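Local coordinates for phosphoprotein (Lettuce necrotic yellows virus, PDB 3T4R), which probably acts as a non-catalytic polymerase cofactor, tethering the viral polymerase to its nucleoprotein-RNA template and chaperoning soluble nucleoprotein, at residues K10-L15 with F32-D37. Residues are numbered along the deposited sequence; the frame is centred on the assembly and turned at random.
Sequences KLLADL and FLVPDD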
ATOM      1  N   LYS A  10       5.369  -4.885  -4.882  1.00 34.44           N
ATOM      2  CA  LYS A  10       6.792  -4.568  -4.815  1.00 33.96           C
ATOM      3  C   LYS A  10       6.947  -3.238  -4.104  1.00 34.10           C
ATOM      4  O   LYS A  10       7.870  -3.102  -3.360  1.00 34.40           O
ATOM      5  CB  LYS A  10       7.368  -4.456  -6.241  1.00 35.91           C
ATOM      6  CG  LYS A  10       8.825  -4.188  -6.289  1.00 37.55           C
ATOM      7  CD  LYS A  10       9.418  -3.766  -7.649  1.00 40.64           C
ATOM      8  CE  LYS A  10       9.313  -4.843  -8.687  1.00 42.62           C
ATOM      9  NZ  LYS A  10      10.021  -4.485  -9.970  1.00 50.33           N
ATOM     10  N   LEU A  11       6.037  -2.272  -4.320  1.00 32.48           N
ATOM     11  CA  LEU A  11       6.099  -1.029  -3.608  1.00 33.60           C
ATOM     12  C   LEU A  11       5.896  -1.222  -2.154  1.00 33.29           C
ATOM     13  O   LEU A  11       6.615  -0.663  -1.349  1.00 36.16           O
ATOM     14  CB  LEU A  11       5.013  -0.072  -4.095  1.00 34.37           C
ATOM     15  CG  LEU A  11       5.201   1.433  -4.088  1.00 37.66           C
ATOM     16  CD1 LEU A  11       3.936   2.193  -3.865  1.00 37.24           C
ATOM     17  CD2 LEU A  11       6.373   2.076  -3.302  1.00 37.44           C
ATOM     18  N   LEU A  12       4.877  -1.971  -1.787  1.00 32.26           N
ATOM     19  CA  LEU A  12       4.640  -2.294  -0.390  1.00 33.50           C
ATOM     20  C   LEU A  12       5.908  -2.925   0.259  1.00 34.93           C
ATOM     21  O   LEU A  12       6.240  -2.603   1.384  1.00 34.78           O
ATOM     22  CB  LEU A  12       3.472  -3.253  -0.264  1.00 32.57           C
ATOM     23  CG  LEU A  12       2.100  -2.703  -0.602  1.00 35.11           C
ATOM     24  CD1 LEU A  12       1.009  -3.750  -0.565  1.00 32.33           C
ATOM     25  CD2 LEU A  12       1.766  -1.563   0.432  1.00 39.04           C
ATOM     26  N   ALA A  13       6.588  -3.849  -0.421  1.00 33.62           N
ATOM     27  CA  ALA A  13       7.882  -4.339   0.085  1.00 34.70           C
ATOM     28  C   ALA A  13       8.995  -3.280   0.206  1.00 37.48           C
ATOM     29  O   ALA A  13       9.785  -3.332   1.159  1.00 38.81           O
ATOM     30  CB  ALA A  13       8.371  -5.487  -0.764  1.00 36.39           C
ATOM     31  N   ASP A  14       9.062  -2.372  -0.778  1.00 36.88           N
ATOM     32  CA  ASP A  14      10.078  -1.347  -0.858  1.00 38.17           C
ATOM     33  C   ASP A  14       9.808  -0.352   0.213  1.00 40.36           C
ATOM     34  O   ASP A  14      10.699   0.377   0.613  1.00 44.21           O
ATOM     35  CB  ASP A  14      10.007  -0.643  -2.196  1.00 37.25           C
ATOM     36  CG  ASP A  14      10.593  -1.457  -3.332  1.00 42.47           C
ATOM     37  OD1 ASP A  14      11.384  -2.414  -3.103  1.00 38.38           O
ATOM     38  OD2 ASP A  14      10.286  -1.104  -4.492  1.00 48.13           O
ATOM     39  N   LEU A  15       8.561  -0.283   0.684  1.00 38.33           N
ATOM     40  CA  LEU A  15       8.216   0.608   1.794  1.00 38.78           C
ATOM     41  C   LEU A  15       8.239  -0.098   3.160  1.00 39.82           C
ATOM     42  O   LEU A  15       7.805   0.456   4.148  1.00 40.14           O
ATOM     43  CB  LEU A  15       6.825   1.209   1.544  1.00 38.37           C
ATOM     44  CG  LEU A  15       6.705   2.133   0.340  1.00 39.23           C
ATOM     45  CD1 LEU A  15       5.198   2.561   0.201  1.00 42.14           C
ATOM     46  CD2 LEU A  15       7.555   3.388   0.447  1.00 42.71           C
ATOM     47  N   PHE A  32      -6.871  -1.409  -2.952  1.00 41.92           N
ATOM     48  CA  PHE A  32      -7.392  -0.415  -2.012  1.00 44.45           C
ATOM     49  C   PHE A  32      -6.264   0.302  -1.205  1.00 43.32           C
ATOM     50  O   PHE A  32      -6.310   1.504  -0.942  1.00 44.89           O
ATOM     51  CB  PHE A  32      -8.322  -1.119  -1.058  1.00 49.45           C
ATOM     52  CG  PHE A  32      -8.889  -0.232  -0.010  1.00 58.43           C
ATOM     53  CD1 PHE A  32     -10.216  -0.217   0.219  1.00 67.21           C
ATOM     54  CD2 PHE A  32      -8.068   0.600   0.762  1.00 63.42           C
ATOM     55  CE1 PHE A  32     -10.716   0.606   1.213  1.00 74.81           C
ATOM     56  CE2 PHE A  32      -8.578   1.437   1.717  1.00 65.77           C
ATOM     57  CZ  PHE A  32      -9.878   1.444   1.938  1.00 71.45           C
ATOM     58  N   LEU A  33      -5.258  -0.444  -0.810  1.00 39.92           N
ATOM     59  CA  LEU A  33      -4.209   0.135  -0.054  1.00 38.82           C
ATOM     60  C   LEU A  33      -3.296   1.023  -0.896  1.00 35.14           C
ATOM     61  O   LEU A  33      -2.782   2.032  -0.397  1.00 38.40           O
ATOM     62  CB  LEU A  33      -3.390  -1.014   0.531  1.00 37.12           C
ATOM     63  CG  LEU A  33      -4.060  -1.870   1.589  1.00 40.94           C
ATOM     64  CD1 LEU A  33      -3.090  -2.910   2.030  1.00 41.59           C
ATOM     65  CD2 LEU A  33      -4.403  -1.077   2.804  1.00 47.26           C
ATOM     66  N   VAL A  34      -3.043   0.599  -2.110  1.00 32.34           N
ATOM     67  CA  VAL A  34      -2.140   1.274  -3.075  1.00 31.14           C
ATOM     68  C   VAL A  34      -2.946   1.597  -4.337  1.00 30.79           C
ATOM     69  O   VAL A  34      -2.901   0.920  -5.324  1.00 31.76           O
ATOM     70  CB  VAL A  34      -0.944   0.405  -3.424  1.00 31.58           C
ATOM     71  CG1 VAL A  34       0.077   1.263  -4.158  1.00 31.28           C
ATOM     72  CG2 VAL A  34      -0.245  -0.134  -2.133  1.00 31.78           C
ATOM     73  N   PRO A  35      -3.771   2.635  -4.256  1.00 34.02           N
ATOM     74  CA  PRO A  35      -4.445   3.071  -5.447  1.00 36.91           C
ATOM     75  C   PRO A  35      -3.391   3.495  -6.516  1.00 37.14           C
ATOM     76  O   PRO A  35      -2.222   3.698  -6.124  1.00 36.62           O
ATOM     77  CB  PRO A  35      -5.260   4.283  -4.941  1.00 37.78           C
ATOM     78  CG  PRO A  35      -5.362   4.059  -3.397  1.00 38.93           C
ATOM     79  CD  PRO A  35      -4.097   3.444  -3.039  1.00 35.20           C
ATOM     80  N   ASP A  36      -3.764   3.644  -7.798  1.00 38.63           N
ATOM     81  CA  ASP A  36      -2.795   3.942  -8.871  1.00 41.18           C
ATOM     82  C   ASP A  36      -2.052   5.297  -8.687  1.00 43.73           C
ATOM     83  O   ASP A  36      -0.970   5.478  -9.171  1.00 45.93           O
ATOM     84  CB  ASP A  36      -3.502   4.001 -10.244  1.00 45.39           C
ATOM     85  CG  ASP A  36      -4.278   2.703 -10.594  1.00 44.99           C
ATOM     86  OD1 ASP A  36      -3.886   1.652 -10.086  1.00 43.94           O
ATOM     87  OD2 ASP A  36      -5.281   2.724 -11.373  1.00 54.18           O
ATOM     88  N   ASP A  37      -2.692   6.262  -8.057  1.00 45.45           N
ATOM     89  CA  ASP A  37      -2.103   7.564  -7.762  0.50 48.94           C
ATOM     90  C   ASP A  37      -0.954   7.409  -6.778  1.00 45.97           C
ATOM     91  O   ASP A  37      -0.019   8.165  -6.794  1.00 49.45           O
ATOM     92  CB  ASP A  37      -3.150   8.576  -7.240  0.50 53.08           C
ATOM     93  CG  ASP A  37      -3.854   8.143  -5.903  0.50 54.12           C
ATOM     94  OD1 ASP A  37      -3.752   8.862  -4.871  0.50 58.72           O
ATOM     95  OD2 ASP A  37      -4.579   7.123  -5.903  0.50 54.64           O
TER
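V34 points its two methyls into the face that L11 and L12 present on helix 4-14, one methyl for each leucine. CG2 meets the fork of L12, lying 3.6 Å from L12 CD2 and 3.8 Å from L12 CG; the methyl therefore rests against the CD2 side of the fork, and the two side chains run past one another in opposite directions. CG1 takes the other neighbour, touching L11 CD1 at 4.0 Å, where the two side chains cross at a slant and a single methyl pair makes the contact. The valine's first torsion, chi1 -168°, is consistent with this division: CG1 lies anti to the backbone N and CG2 anti to the carbonyl carbon, spreading the methyls between successive residues of the helix. On the L12 side, chi1 of -69° sets CG beside its own backbone N with the isobutyl end reaching V34.

No hydrogen bond joins the segments; the interaction is purely apolar, and all three touching residues are buried. The closest CA approach, L12 CA to V34 CA at 8.1 Å, leaves the meeting to side chains. V34 has just left helical geometry at the end of helix 27-33, and its carbonyl O accepts a hydrogen bond from K8 NZ, a second tie to helix 4-14. Near the centre of this helical bundle, the C-terminal domain of the phosphoprotein, L12 also packs on I22 of helix 19-22, while L15 and P35 touch the long helix 50-72.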